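Local structure of protein, Family 18 Chitinase (Crocus vernus, 3SIM) at residues 5-10 with 253-258; 34-39 with 54-59; 141-146 with 174-179. The protein probably hydrolyses the beta-1,4 linkages of chitin, as a plant glycoside hydrolase of family 18 built on a TIM barrel. All blocks are in the same frame, centred on the assembly; numbering follows the deposited sequence.

Interaction 1. Residues 5-10 with 253-258; sequences EYIGYP and WTADTS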
ATOM      1  N   GLU A   5       7.743  -0.303   1.760  1.00  9.24           N
ATOM      2  CA  GLU A   5       7.574  -0.522   3.187  1.00  9.54           C
ATOM      3  C   GLU A   5       6.338   0.135   3.810  1.00  8.47           C
ATOM      4  O   GLU A   5       6.320   1.305   4.008  1.00  8.47           O
ATOM      5  CB  GLU A   5       8.831  -0.083   3.941  1.00  9.58           C
ATOM      6  CG  GLU A   5       8.899  -0.400   5.400  1.00 10.61           C
ATOM      7  CD  GLU A   5       9.323  -1.885   5.737  1.00 12.19           C
ATOM      8  OE1 GLU A   5       9.575  -2.656   4.863  1.00 11.88           O
ATOM      9  OE2 GLU A   5       9.388  -2.257   6.869  1.00  8.91           O
ATOM     10  N   TYR A   6       5.312  -0.641   4.126  1.00  9.34           N
ATOM     11  CA  TYR A   6       4.173  -0.107   4.878  1.00  8.35           C
ATOM     12  C   TYR A   6       4.575   0.279   6.351  1.00  8.32           C
ATOM     13  O   TYR A   6       5.347  -0.390   6.917  1.00  8.73           O
ATOM     14  CB  TYR A   6       2.936  -0.994   4.801  1.00  7.86           C
ATOM     15  CG  TYR A   6       2.285  -1.021   3.429  1.00  9.95           C
ATOM     16  CD1 TYR A   6       1.155  -0.309   3.147  1.00  7.94           C
ATOM     17  CD2 TYR A   6       2.880  -1.671   2.389  1.00  9.12           C
ATOM     18  CE1 TYR A   6       0.600  -0.346   1.869  1.00 11.80           C
ATOM     19  CE2 TYR A   6       2.369  -1.691   1.149  1.00  8.97           C
ATOM     20  CZ  TYR A   6       1.232  -1.037   0.870  1.00 10.09           C
ATOM     21  OH  TYR A   6       0.746  -1.089  -0.372  1.00 13.16           O
ATOM     22  N   ILE A   7       4.071   1.379   6.858  1.00  8.67           N
ATOM     23  CA  ILE A   7       4.411   1.878   8.180  1.00  8.68           C
ATOM     24  C   ILE A   7       3.327   2.754   8.836  1.00  8.72           C
ATOM     25  O   ILE A   7       2.629   3.503   8.219  1.00  6.88           O
ATOM     26  CB  ILE A   7       5.803   2.637   8.202  1.00  8.28           C
ATOM     27  CG1 ILE A   7       6.251   3.042   9.627  1.00 10.65           C
ATOM     28  CG2 ILE A   7       5.745   3.834   7.417  1.00  6.52           C
ATOM     29  CD1 ILE A   7       7.602   3.388   9.740  1.00 10.47           C
ATOM     30  N   GLY A   8       3.315   2.645  10.151  1.00  9.85           N
ATOM     31  CA  GLY A   8       2.316   3.169  11.037  1.00 10.37           C
ATOM     32  C   GLY A   8       1.092   2.371  11.516  1.00 10.87           C
ATOM     33  O   GLY A   8       0.287   2.928  12.146  1.00 11.81           O
ATOM     34  N   TYR A   9       1.003   1.099  11.149  1.00 10.88           N
ATOM     35  CA  TYR A   9       0.019   0.147  11.584  1.00 11.92           C
ATOM     36  C   TYR A   9       0.657  -1.267  11.664  1.00 11.88           C
ATOM     37  O   TYR A   9       1.400  -1.618  10.820  1.00 11.74           O
ATOM     38  CB  TYR A   9      -1.172   0.166  10.644  1.00 12.43           C
ATOM     39  CG  TYR A   9      -2.409  -0.521  11.162  1.00 16.13           C
ATOM     40  CD1 TYR A   9      -3.338   0.149  11.883  1.00 17.11           C
ATOM     41  CD2 TYR A   9      -2.610  -1.831  10.929  1.00 21.09           C
ATOM     42  CE1 TYR A   9      -4.409  -0.462  12.350  1.00 24.82           C
ATOM     43  CE2 TYR A   9      -3.682  -2.458  11.368  1.00 24.14           C
ATOM     44  CZ  TYR A   9      -4.583  -1.786  12.085  1.00 24.41           C
ATOM     45  OH  TYR A   9      -5.643  -2.449  12.506  1.00 30.28           O
ATOM     46  N   PRO A  10       0.351  -2.050  12.689  1.00 12.72           N
ATOM     47  CA  PRO A  10      -0.577  -1.755  13.769  1.00 13.37           C
ATOM     48  C   PRO A  10      -0.131  -0.557  14.642  1.00 13.38           C
ATOM     49  O   PRO A  10       0.984  -0.191  14.619  1.00 12.16           O
ATOM     50  CB  PRO A  10      -0.542  -3.031  14.614  1.00 13.12           C
ATOM     51  CG  PRO A  10       0.064  -4.055  13.807  1.00 12.88           C
ATOM     52  CD  PRO A  10       0.798  -3.450  12.728  1.00 13.23           C
ATOM     53  N   TRP A 253       4.541  -5.665   4.664  1.00  7.83           N
ATOM     54  CA  TRP A 253       3.575  -5.325   5.698  1.00  8.58           C
ATOM     55  C   TRP A 253       4.053  -5.926   7.067  1.00  8.27           C
ATOM     56  O   TRP A 253       3.985  -7.069   7.266  1.00  6.69           O
ATOM     57  CB  TRP A 253       2.176  -5.851   5.292  1.00  9.27           C
ATOM     58  CG  TRP A 253       1.351  -5.038   4.330  1.00 10.70           C
ATOM     59  CD1 TRP A 253       0.460  -4.080   4.645  1.00 14.85           C
ATOM     60  CD2 TRP A 253       1.318  -5.142   2.908  1.00 12.25           C
ATOM     61  NE1 TRP A 253      -0.082  -3.553   3.537  1.00 15.90           N
ATOM     62  CE2 TRP A 253       0.412  -4.199   2.448  1.00 10.28           C
ATOM     63  CE3 TRP A 253       1.975  -5.935   1.982  1.00 13.55           C
ATOM     64  CZ2 TRP A 253       0.145  -4.030   1.111  1.00 14.36           C
ATOM     65  CZ3 TRP A 253       1.713  -5.748   0.656  1.00 14.35           C
ATOM     66  CH2 TRP A 253       0.799  -4.813   0.237  1.00 11.83           C
ATOM     67  N   THR A 254       4.606  -5.152   7.972  1.00  8.75           N
ATOM     68  CA  THR A 254       4.779  -3.727   7.945  1.00  8.61           C
ATOM     69  C   THR A 254       6.029  -3.428   8.804  1.00  9.71           C
ATOM     70  O   THR A 254       6.506  -4.304   9.479  1.00  9.48           O
ATOM     71  CB  THR A 254       3.571  -2.963   8.630  1.00  8.89           C
ATOM     72  OG1 THR A 254       3.584  -3.204  10.018  1.00  7.52           O
ATOM     73  CG2 THR A 254       2.197  -3.297   8.014  1.00  4.86           C
ATOM     74  N   ALA A 255       6.516  -2.194   8.811  1.00  9.28           N
ATOM     75  CA  ALA A 255       7.673  -1.858   9.655  1.00  9.87           C
ATOM     76  C   ALA A 255       7.332  -2.100  11.171  1.00  9.80           C
ATOM     77  O   ALA A 255       8.132  -2.485  11.952  1.00  9.65           O
ATOM     78  CB  ALA A 255       8.111  -0.460   9.414  1.00  8.76           C
ATOM     79  N   ASP A 256       6.086  -1.866  11.492  1.00 10.05           N
ATOM     80  CA  ASP A 256       5.600  -1.964  12.821  1.00 11.42           C
ATOM     81  C   ASP A 256       5.694  -3.397  13.387  1.00 12.81           C
ATOM     82  O   ASP A 256       6.105  -3.559  14.469  1.00 12.89           O
ATOM     83  CB  ASP A 256       4.212  -1.362  12.896  1.00 10.59           C
ATOM     84  CG  ASP A 256       4.186   0.077  12.405  1.00 12.21           C
ATOM     85  OD1 ASP A 256       4.153   0.318  11.228  1.00 10.73           O
ATOM     86  OD2 ASP A 256       4.294   0.925  13.207  1.00 12.48           O
ATOM     87  N   THR A 257       5.281  -4.367  12.608  1.00 12.10           N
ATOM     88  CA  THR A 257       5.492  -5.781  12.887  1.00 11.58           C
ATOM     89  C   THR A 257       6.932  -6.253  12.858  1.00 11.95           C
ATOM     90  O   THR A 257       7.294  -7.044  13.618  1.00 11.34           O
ATOM     91  CB  THR A 257       4.497  -6.756  12.181  1.00 10.63           C
ATOM     92  OG1 THR A 257       4.708  -6.785  10.785  1.00 10.65           O
ATOM     93  CG2 THR A 257       3.086  -6.373  12.520  1.00 10.55           C
ATOM     94  N   SER A 258       7.727  -5.692  11.972  1.00 10.96           N
ATOM     95  CA  SER A 258       9.110  -6.029  11.821  1.00 11.65           C
ATOM     96  C   SER A 258      10.001  -5.705  13.010  1.00 12.75           C
ATOM     97  O   SER A 258      11.050  -6.208  13.055  1.00 11.94           O
ATOM     98  CB  SER A 258       9.718  -5.492  10.504  1.00 11.34           C
ATOM     99  OG  SER A 258       9.145  -6.031   9.397  1.00 11.72           O
TER
HETATM  100  O   HOH W   1       2.426   2.048  15.259  1.00  9.23           O
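Tyr6 and Trp253 extend in the same direction and stack face to face, the phenol over the five-membered ring of the indole, planes 17° apart. Trp253 NE1 sits over the centre of the phenol ring, 3.4 Å above its plane, while Tyr6 CE2 falls toward the rim of the indole. The indole also meets Lys188 in a cation-pi contact, and Tyr6 OH bonds Ser160 and Asn184. This is the closure of the TIM barrel, where strand 2-7 runs parallel to strand 250-253, the first and last strands. Tyr6 OH also makes a weak bond to Asp123, which belongs to the DxxDxDxE signature of the family, consistent with a place at the floor of the probable active site. The peptide between Trp253 and Thr254 is cis, as in other family 18 enzymes.

Beyond the stack the contact becomes polar. Ala255 N donates to Tyr6 O at 2.9 Å, nearly straight (170°) and almost along the C=O axis. Thr254 is the N-cap of the short, weakly bonded helix 255-258: its OG1, beside both backbone arms in the crowded position, weakly accepts from Asp256 N and Thr257 N and gives its proton to Tyr9 O at 2.8 Å, in the carbonyl plane. Asp256 OD1 takes two weak bonds, from Gly8 N (2.7 Å) and Tyr9 N (3.2 Å), and so gathers the turn after the strand. Its OD2 pairs with Ser13 OG and with a water that also donates to Pro10 O. Past a cis peptide, Pro10 CD rests on Thr257 CG2 at 3.7 Å.

Interaction 2. Residues 34-39 with 54-59; sequences SFAVDY and VFWDSS
Phe35 O is gripped by one hydrogen bond, from Phe55 N at 2.9 Å, with the donor nearly along the C=O axis (171°), and is hemmed in by carbon: Trp56 CE3 comes to 3.3 Å with the carbonyl oxygen at the indole edge, and Phe55 CB lies alongside. The bond follows an antiparallel bridge in which Ala36 faces Val54 as a non-hydrogen-bonded pair. A water donates to Ser34 O at 2.7 Å and, weakly, to Phe55 O, bridging the two segments beside that bond. Trp56 holds CG in the crowded position between its backbone N and carbonyl carbon (chi1 71°), which brings the CE3-CZ3 edge of the indole against the Phe35-Ala36 peptide; Val54 CG1 covers the centre of one face at 3.7 Å. Phe55 crosses Val37 at about a right angle, its CD1 3.6 Å from Val37 CG2, while the carbonyl oxygens of Val37 and Tyr39 lie in the ring plane at its edge. The peptide before Phe35 is cis, a feature of family 18 barrels at the end of the second strand.

Strand 28-37 lies between strands 2-7 and 76-83 of the TIM barrel, and the short strand 53-54 pairs antiparallel with its end. Trp56 NE1 bonds Leu61 O, just ahead of helix 63-72; the indole packs on Val80 of strand 76-83 and meets Tyr117, just after helix 99-116, edge-to-face. Phe55, Val37 and Tyr39 reach Val87 of strand 86-87.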
ATOM      1  N   SER A  34       0.244   4.317   6.908  1.00  7.26           N
ATOM      2  CA  SER A  34      -1.019   3.655   7.087  1.00  9.23           C
ATOM      3  C   SER A  34      -1.758   3.993   8.378  1.00  8.35           C
ATOM      4  O   SER A  34      -1.285   3.688   9.416  1.00  7.70           O
ATOM      5  CB  SER A  34      -0.831   2.131   7.022  1.00  9.40           C
ATOM      6  OG  SER A  34       0.328   1.711   6.406  1.00 11.30           O
ATOM      7  N   PHE A  35      -2.927   4.587   8.318  1.00  8.49           N
ATOM      8  CA  PHE A  35      -3.712   4.934   7.169  1.00  8.34           C
ATOM      9  C   PHE A  35      -4.369   6.351   7.291  1.00  9.64           C
ATOM     10  O   PHE A  35      -4.489   6.894   8.335  1.00  9.07           O
ATOM     11  CB  PHE A  35      -4.841   3.919   6.976  1.00  8.14           C
ATOM     12  CG  PHE A  35      -4.399   2.515   6.702  1.00  8.02           C
ATOM     13  CD1 PHE A  35      -4.226   2.078   5.437  1.00  4.72           C
ATOM     14  CD2 PHE A  35      -4.188   1.634   7.726  1.00  9.53           C
ATOM     15  CE1 PHE A  35      -3.848   0.819   5.191  1.00  8.44           C
ATOM     16  CE2 PHE A  35      -3.797   0.349   7.476  1.00 10.77           C
ATOM     17  CZ  PHE A  35      -3.627  -0.058   6.209  1.00 10.00           C
ATOM     18  N   ALA A  36      -4.778   6.887   6.167  1.00  9.92           N
ATOM     19  CA  ALA A  36      -5.749   7.937   6.100  1.00  9.51           C
ATOM     20  C   ALA A  36      -7.085   7.297   5.751  1.00 10.54           C
ATOM     21  O   ALA A  36      -7.158   6.538   4.844  1.00 10.56           O
ATOM     22  CB  ALA A  36      -5.380   8.956   5.101  1.00  8.67           C
ATOM     23  N   VAL A  37      -8.099   7.607   6.544  1.00  9.57           N
ATOM     24  CA  VAL A  37      -9.433   7.048   6.472  1.00 10.63           C
ATOM     25  C   VAL A  37     -10.535   8.121   6.488  1.00 10.15           C
ATOM     26  O   VAL A  37     -10.493   9.006   7.282  1.00 11.54           O
ATOM     27  CB  VAL A  37      -9.716   6.026   7.623  1.00 10.27           C
ATOM     28  CG1 VAL A  37     -10.893   5.206   7.328  1.00 11.38           C
ATOM     29  CG2 VAL A  37      -8.583   5.136   7.911  1.00 11.16           C
ATOM     30  N   ASP A  38     -11.529   7.973   5.642  1.00 10.58           N
ATOM     31  CA  ASP A  38     -12.691   8.844   5.640  1.00  9.99           C
ATOM     32  C   ASP A  38     -13.788   8.408   6.633  1.00 11.16           C
ATOM     33  O   ASP A  38     -14.893   8.133   6.256  1.00 11.01           O
ATOM     34  CB  ASP A  38     -13.237   9.108   4.237  1.00  9.86           C
ATOM     35  CG  ASP A  38     -13.683   7.839   3.483  1.00 12.73           C
ATOM     36  OD1 ASP A  38     -13.156   6.769   3.696  1.00 11.71           O
ATOM     37  OD2 ASP A  38     -14.603   7.974   2.733  1.00  8.99           O
ATOM     38  N   TYR A  39     -13.392   8.363   7.893  1.00  9.89           N
ATOM     39  CA  TYR A  39     -14.206   8.040   9.032  1.00 10.48           C
ATOM     40  C   TYR A  39     -13.866   9.014  10.145  1.00 10.87           C
ATOM     41  O   TYR A  39     -12.795   9.540  10.182  1.00  8.59           O
ATOM     42  CB  TYR A  39     -13.983   6.596   9.494  1.00 10.69           C
ATOM     43  CG  TYR A  39     -14.865   5.503   8.873  1.00 13.74           C
ATOM     44  CD1 TYR A  39     -15.702   4.720   9.657  1.00 11.95           C
ATOM     45  CD2 TYR A  39     -14.848   5.250   7.508  1.00 15.17           C
ATOM     46  CE1 TYR A  39     -16.480   3.751   9.090  1.00 15.75           C
ATOM     47  CE2 TYR A  39     -15.624   4.287   6.950  1.00 15.31           C
ATOM     48  CZ  TYR A  39     -16.443   3.532   7.740  1.00 16.15           C
ATOM     49  OH  TYR A  39     -17.184   2.573   7.186  1.00 20.34           O
ATOM     50  N   VAL A  54      -6.366  11.509   9.567  1.00 10.76           N
ATOM     51  CA  VAL A  54      -5.085  10.876   9.746  1.00 11.38           C
ATOM     52  C   VAL A  54      -5.093   9.840  10.900  1.00 12.19           C
ATOM     53  O   VAL A  54      -5.297  10.217  11.966  1.00 13.45           O
ATOM     54  CB  VAL A  54      -3.990  11.939   9.971  1.00 11.49           C
ATOM     55  CG1 VAL A  54      -2.736  11.355  10.521  1.00 11.33           C
ATOM     56  CG2 VAL A  54      -3.704  12.704   8.721  1.00  9.67           C
ATOM     57  N   PHE A  55      -4.910   8.554  10.643  1.00 12.08           N
ATOM     58  CA  PHE A  55      -4.949   7.549  11.714  1.00 11.82           C
ATOM     59  C   PHE A  55      -3.622   6.970  12.200  1.00 11.87           C
ATOM     60  O   PHE A  55      -3.569   6.230  13.117  1.00 11.48           O
ATOM     61  CB  PHE A  55      -5.993   6.483  11.438  1.00 12.42           C
ATOM     62  CG  PHE A  55      -7.406   6.957  11.585  1.00 14.28           C
ATOM     63  CD1 PHE A  55      -8.030   7.561  10.556  1.00 14.87           C
ATOM     64  CD2 PHE A  55      -8.107   6.801  12.750  1.00 14.86           C
ATOM     65  CE1 PHE A  55      -9.277   8.011  10.678  1.00 16.99           C
ATOM     66  CE2 PHE A  55      -9.381   7.231  12.861  1.00 13.78           C
ATOM     67  CZ  PHE A  55      -9.963   7.849  11.834  1.00 15.62           C
ATOM     68  N   TRP A  56      -2.553   7.321  11.511  1.00 10.83           N
ATOM     69  CA  TRP A  56      -1.224   7.114  12.040  1.00 10.84           C
ATOM     70  C   TRP A  56      -0.865   8.208  13.004  1.00 11.74           C
ATOM     71  O   TRP A  56      -1.539   9.199  13.073  1.00 11.09           O
ATOM     72  CB  TRP A  56      -0.115   6.978  10.981  1.00 10.28           C
ATOM     73  CG  TRP A  56       0.250   8.192  10.252  1.00  8.22           C
ATOM     74  CD1 TRP A  56       1.255   9.033  10.529  1.00  7.71           C
ATOM     75  CD2 TRP A  56      -0.390   8.705   9.121  1.00  7.60           C
ATOM     76  NE1 TRP A  56       1.284  10.050   9.655  1.00 10.25           N
ATOM     77  CE2 TRP A  56       0.283   9.870   8.759  1.00  7.76           C
ATOM     78  CE3 TRP A  56      -1.462   8.283   8.346  1.00  8.12           C
ATOM     79  CZ2 TRP A  56      -0.084  10.610   7.684  1.00 10.25           C
ATOM     80  CZ3 TRP A  56      -1.818   9.013   7.302  1.00  8.39           C
ATOM     81  CH2 TRP A  56      -1.147  10.172   6.973  1.00  8.94           C
ATOM     82  N   ASP A  57       0.213   7.986  13.713  1.00 11.97           N
ATOM     83  CA  ASP A  57       0.681   8.892  14.756  1.00 13.61           C
ATOM     84  C   ASP A  57       1.654   9.976  14.220  1.00 12.95           C
ATOM     85  O   ASP A  57       2.814   9.743  14.032  1.00 14.06           O
ATOM     86  CB  ASP A  57       1.230   8.070  15.949  1.00 11.66           C
ATOM     87  CG  ASP A  57       1.630   8.929  17.170  1.00 14.30           C
ATOM     88  OD1 ASP A  57       1.728  10.102  17.096  1.00 14.51           O
ATOM     89  OD2 ASP A  57       1.873   8.365  18.177  1.00 14.16           O
ATOM     90  N   SER A  58       1.107  11.160  14.039  1.00 13.38           N
ATOM     91  CA  SER A  58       1.833  12.297  13.519  1.00 14.20           C
ATOM     92  C   SER A  58       2.987  12.764  14.392  1.00 15.05           C
ATOM     93  O   SER A  58       3.880  13.318  13.929  1.00 14.85           O
ATOM     94  CB  SER A  58       0.939  13.461  13.125  1.00 14.43           C
ATOM     95  OG  SER A  58       0.333  14.106  14.171  1.00 13.57           O
ATOM     96  N   SER A  59       2.941  12.477  15.665  1.00 15.31           N
ATOM     97  CA  SER A  59       4.054  12.790  16.494  1.00 15.91           C
ATOM     98  C   SER A  59       5.308  11.932  16.305  1.00 16.43           C
ATOM     99  O   SER A  59       6.355  12.268  16.712  1.00 16.23           O
ATOM    100  CB  SER A  59       3.650  12.915  17.920  1.00 16.12           C
ATOM    101  OG  SER A  59       3.811  11.719  18.529  0.50 20.04           O
TER
HETATM  102  O   HOH W   2      -3.200   3.712  11.275  1.00 10.23           O

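Interaction 3. Residues 141-146 with 174-179; sequences IGRLIT and NEYKNA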
ATOM      1  N   ILE A 141     -12.368   6.545  -7.021  1.00  9.21           N
ATOM      2  CA  ILE A 141     -10.938   6.409  -6.977  1.00  9.61           C
ATOM      3  C   ILE A 141     -10.239   6.881  -8.256  1.00  9.68           C
ATOM      4  O   ILE A 141      -9.247   7.518  -8.177  1.00  8.82           O
ATOM      5  CB  ILE A 141     -10.455   4.994  -6.582  1.00  8.61           C
ATOM      6  CG1 ILE A 141     -11.159   4.533  -5.314  1.00  8.65           C
ATOM      7  CG2 ILE A 141      -8.948   4.923  -6.464  1.00  7.07           C
ATOM      8  CD1 ILE A 141     -10.823   5.293  -4.133  1.00 10.50           C
ATOM      9  N   GLY A 142     -10.795   6.515  -9.398  1.00  8.97           N
ATOM     10  CA  GLY A 142     -10.245   6.918 -10.678  1.00 10.91           C
ATOM     11  C   GLY A 142     -10.231   8.435 -10.826  1.00 11.79           C
ATOM     12  O   GLY A 142      -9.217   8.956 -11.095  1.00 11.74           O
ATOM     13  N   ARG A 143     -11.331   9.117 -10.525  1.00 11.53           N
ATOM     14  CA  ARG A 143     -11.362  10.567 -10.561  1.00 11.49           C
ATOM     15  C   ARG A 143     -10.379  11.203  -9.555  1.00 10.98           C
ATOM     16  O   ARG A 143      -9.693  12.062  -9.901  1.00 10.51           O
ATOM     17  CB  ARG A 143     -12.780  11.134 -10.407  1.00 12.48           C
ATOM     18  CG  ARG A 143     -13.627  11.032 -11.660  1.00 15.01           C
ATOM     19  CD  ARG A 143     -15.091  11.413 -11.469  1.00 20.65           C
ATOM     20  NE  ARG A 143     -15.300  12.755 -10.997  1.00 24.69           N
ATOM     21  CZ  ARG A 143     -16.481  13.296 -10.754  1.00 27.70           C
ATOM     22  NH1 ARG A 143     -16.540  14.519 -10.312  1.00 26.86           N
ATOM     23  NH2 ARG A 143     -17.573  12.614 -10.928  1.00 23.03           N
ATOM     24  N   LEU A 144     -10.282  10.670  -8.351  1.00 10.42           N
ATOM     25  CA  LEU A 144      -9.337  11.161  -7.363  1.00 10.62           C
ATOM     26  C   LEU A 144      -7.878  11.078  -7.826  1.00 10.83           C
ATOM     27  O   LEU A 144      -7.248  12.058  -7.789  1.00 10.16           O
ATOM     28  CB  LEU A 144      -9.412  10.285  -6.124  1.00  9.89           C
ATOM     29  CG  LEU A 144      -9.069  10.747  -4.716  1.00 12.56           C
ATOM     30  CD1 LEU A 144      -8.546   9.652  -3.784  1.00 10.71           C
ATOM     31  CD2 LEU A 144      -8.351  12.056  -4.565  1.00  9.50           C
ATOM     32  N   ILE A 145      -7.408   9.938  -8.280  1.00  9.57           N
ATOM     33  CA  ILE A 145      -6.046   9.830  -8.725  1.00  9.95           C
ATOM     34  C   ILE A 145      -5.755  10.746  -9.933  1.00 10.50           C
ATOM     35  O   ILE A 145      -4.832  11.443  -9.902  1.00 10.21           O
ATOM     36  CB  ILE A 145      -5.700   8.392  -9.054  1.00  9.75           C
ATOM     37  CG1 ILE A 145      -5.830   7.532  -7.804  1.00  9.60           C
ATOM     38  CG2 ILE A 145      -4.333   8.282  -9.728  1.00 11.03           C
ATOM     39  CD1 ILE A 145      -5.882   6.118  -8.059  1.00 10.24           C
ATOM     40  N   THR A 146      -6.651  10.750 -10.899  1.00 11.06           N
ATOM     41  CA  THR A 146      -6.528  11.499 -12.125  1.00 13.13           C
ATOM     42  C   THR A 146      -6.417  12.992 -11.786  1.00 12.62           C
ATOM     43  O   THR A 146      -5.499  13.612 -12.211  1.00 12.09           O
ATOM     44  CB  THR A 146      -7.709  11.226 -13.128  1.00 12.91           C
ATOM     45  OG1 THR A 146      -7.711   9.880 -13.595  1.00 16.23           O
ATOM     46  CG2 THR A 146      -7.597  12.120 -14.295  1.00 16.71           C
ATOM     47  N   ASN A 174      -9.239  -1.650 -15.129  1.00 13.22           N
ATOM     48  CA  ASN A 174      -9.736  -1.597 -16.474  1.00 14.31           C
ATOM     49  C   ASN A 174     -10.301  -0.219 -16.880  1.00 15.68           C
ATOM     50  O   ASN A 174     -10.076   0.205 -17.947  1.00 15.43           O
ATOM     51  CB  ASN A 174     -10.744  -2.703 -16.756  1.00 14.10           C
ATOM     52  CG  ASN A 174     -10.151  -4.103 -16.660  1.00 17.22           C
ATOM     53  OD1 ASN A 174     -10.781  -4.974 -16.193  1.00 18.86           O
ATOM     54  ND2 ASN A 174      -8.970  -4.279 -17.113  1.00 14.44           N
ATOM     55  N   GLU A 175     -11.007   0.430 -15.988  1.00 14.34           N
ATOM     56  CA  GLU A 175     -11.424   1.808 -16.187  1.00 15.20           C
ATOM     57  C   GLU A 175     -10.368   2.958 -16.187  1.00 14.93           C
ATOM     58  O   GLU A 175     -10.607   3.956 -16.771  1.00 15.91           O
ATOM     59  CB  GLU A 175     -12.665   2.156 -15.350  1.00 14.94           C
ATOM     60  CG  GLU A 175     -13.882   1.281 -15.630  1.00 16.51           C
ATOM     61  CD  GLU A 175     -15.048   1.560 -14.673  1.00 18.48           C
ATOM     62  OE1 GLU A 175     -15.310   2.683 -14.380  1.00 18.56           O
ATOM     63  OE2 GLU A 175     -15.739   0.674 -14.223  1.00 22.35           O
ATOM     64  N   TYR A 176      -9.291   2.815 -15.431  1.00 15.29           N
ATOM     65  CA  TYR A 176      -8.273   3.846 -15.210  1.00 15.97           C
ATOM     66  C   TYR A 176      -6.809   3.359 -15.273  1.00 17.05           C
ATOM     67  O   TYR A 176      -6.005   3.782 -14.510  1.00 17.58           O
ATOM     68  CB  TYR A 176      -8.528   4.647 -13.916  1.00 15.96           C
ATOM     69  CG  TYR A 176      -9.828   5.407 -13.884  1.00 15.63           C
ATOM     70  CD1 TYR A 176      -9.882   6.720 -14.204  1.00 16.76           C
ATOM     71  CD2 TYR A 176     -10.997   4.763 -13.592  1.00 14.86           C
ATOM     72  CE1 TYR A 176     -11.101   7.419 -14.197  1.00 19.03           C
ATOM     73  CE2 TYR A 176     -12.181   5.378 -13.602  1.00 18.04           C
ATOM     74  CZ  TYR A 176     -12.265   6.738 -13.898  1.00 18.84           C
ATOM     75  OH  TYR A 176     -13.469   7.350 -13.882  1.00 18.71           O
ATOM     76  N   LYS A 177      -6.487   2.502 -16.217  1.00 19.46           N
ATOM     77  CA  LYS A 177      -5.184   1.814 -16.298  1.00 21.80           C
ATOM     78  C   LYS A 177      -4.006   2.779 -16.408  1.00 21.48           C
ATOM     79  O   LYS A 177      -3.041   2.579 -15.762  1.00 22.24           O
ATOM     80  CB  LYS A 177      -5.151   0.685 -17.346  1.00 21.73           C
ATOM     81  CG  LYS A 177      -3.849   0.522 -18.112  1.00 27.18           C
ATOM     82  CD  LYS A 177      -3.851   1.345 -19.342  1.00 27.18           C
ATOM     83  CE  LYS A 177      -4.672   0.747 -20.481  1.00 25.95           C
ATOM     84  NZ  LYS A 177      -5.359   1.749 -21.263  1.00 27.40           N
ATOM     85  N   ASN A 178      -4.145   3.864 -17.130  1.00 20.44           N
ATOM     86  CA  ASN A 178      -3.090   4.861 -17.154  1.00 21.86           C
ATOM     87  C   ASN A 178      -2.849   5.693 -15.891  1.00 21.37           C
ATOM     88  O   ASN A 178      -1.905   6.381 -15.822  1.00 22.24           O
ATOM     89  CB  ASN A 178      -3.242   5.807 -18.311  1.00 22.79           C
ATOM     90  CG  ASN A 178      -4.435   6.607 -18.210  1.00 26.11           C
ATOM     91  OD1 ASN A 178      -4.580   7.476 -17.372  1.00 35.24           O
ATOM     92  N   ALA A 179      -3.755   5.674 -14.939  1.00 20.06           N
ATOM     93  CA  ALA A 179      -3.570   6.360 -13.671  1.00 19.04           C
ATOM     94  C   ALA A 179      -2.822   5.607 -12.551  1.00 17.81           C
ATOM     95  O   ALA A 179      -2.376   6.211 -11.615  1.00 15.99           O
ATOM     96  CB  ALA A 179      -4.881   6.893 -13.149  1.00 19.77           C
TER
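The backbones come nearest at Gly142 and Tyr176, with CA atoms 5.8 Å apart, where Tyr176 is the first residue to leave helical angles after helix 166-175. Tyr176 has CG anti to its carbonyl carbon (chi1 -62°), which lays the phenol flat against the bare backbone of helix 134-150. Gly142 CA stands over the centre of one face, 3.4 Å from the ring centroid and 7° off the normal, so that CA makes a CH-pi contact with the ring face. Glycine's lack of a side chain lets the ring come this close to the helix. Around this centre the contacts loosen. The Thr146 side chain crosses that of Tyr176 at about a right angle, its OG1 3.9 Å from Tyr176 CD1, and Arg143 CG passes near the phenol oxygen while its guanidinium turns elsewhere, to a salt bridge with Asp100.

Helices 134-150 and 166-175 belong to the outer layer of the (beta/alpha)8 barrel, and residues 174-179 carry the chain from the second of them toward strand 182-184, on the side of the barrel where the strands begin and away from its catalytic end.

One turn further on, Ile145 puts CG2, anti to its backbone N, against Ala179: the methyl lies 3.7 Å from Ala179 CB and close to Ala179 O, which also accepts from Lys149 NZ. The turn holding Ala179 in place is pinned by its own bond, Ala179 N to Tyr176 O at 3.0 Å. Gly142 O accepts twice within the helix, from Thr146 N and from Thr146 OG1; the hydroxyl bond measures 3.1 Å and comes from above the carbonyl plane, which fixes the rotation of the threonine where it meets Tyr176 and Ala179 CB.

Interactions 1 and 2 share the barrel sheet: strands 2-7 and 28-37 are neighbours in it, and the two interactions touch where Ile7 O meets Ser34 N in a probable hydrogen bond and Tyr9 packs on Phe35. Both have cis peptides near strand ends, two in interaction 1 and one in interaction 2, in a region where polar bonds, water and aromatic rings mix. Interaction 3 lies about 27 Å from interaction 1 between centres, on the opposite side of the chain's centre, and joins helix 134-150 to the turn that follows helix 166-175 in the outer layer by apolar and CH-pi packing without a hydrogen bond between its segments. Interaction 2 is the more fully buried contact; interactions 1 and 3 are partly buried.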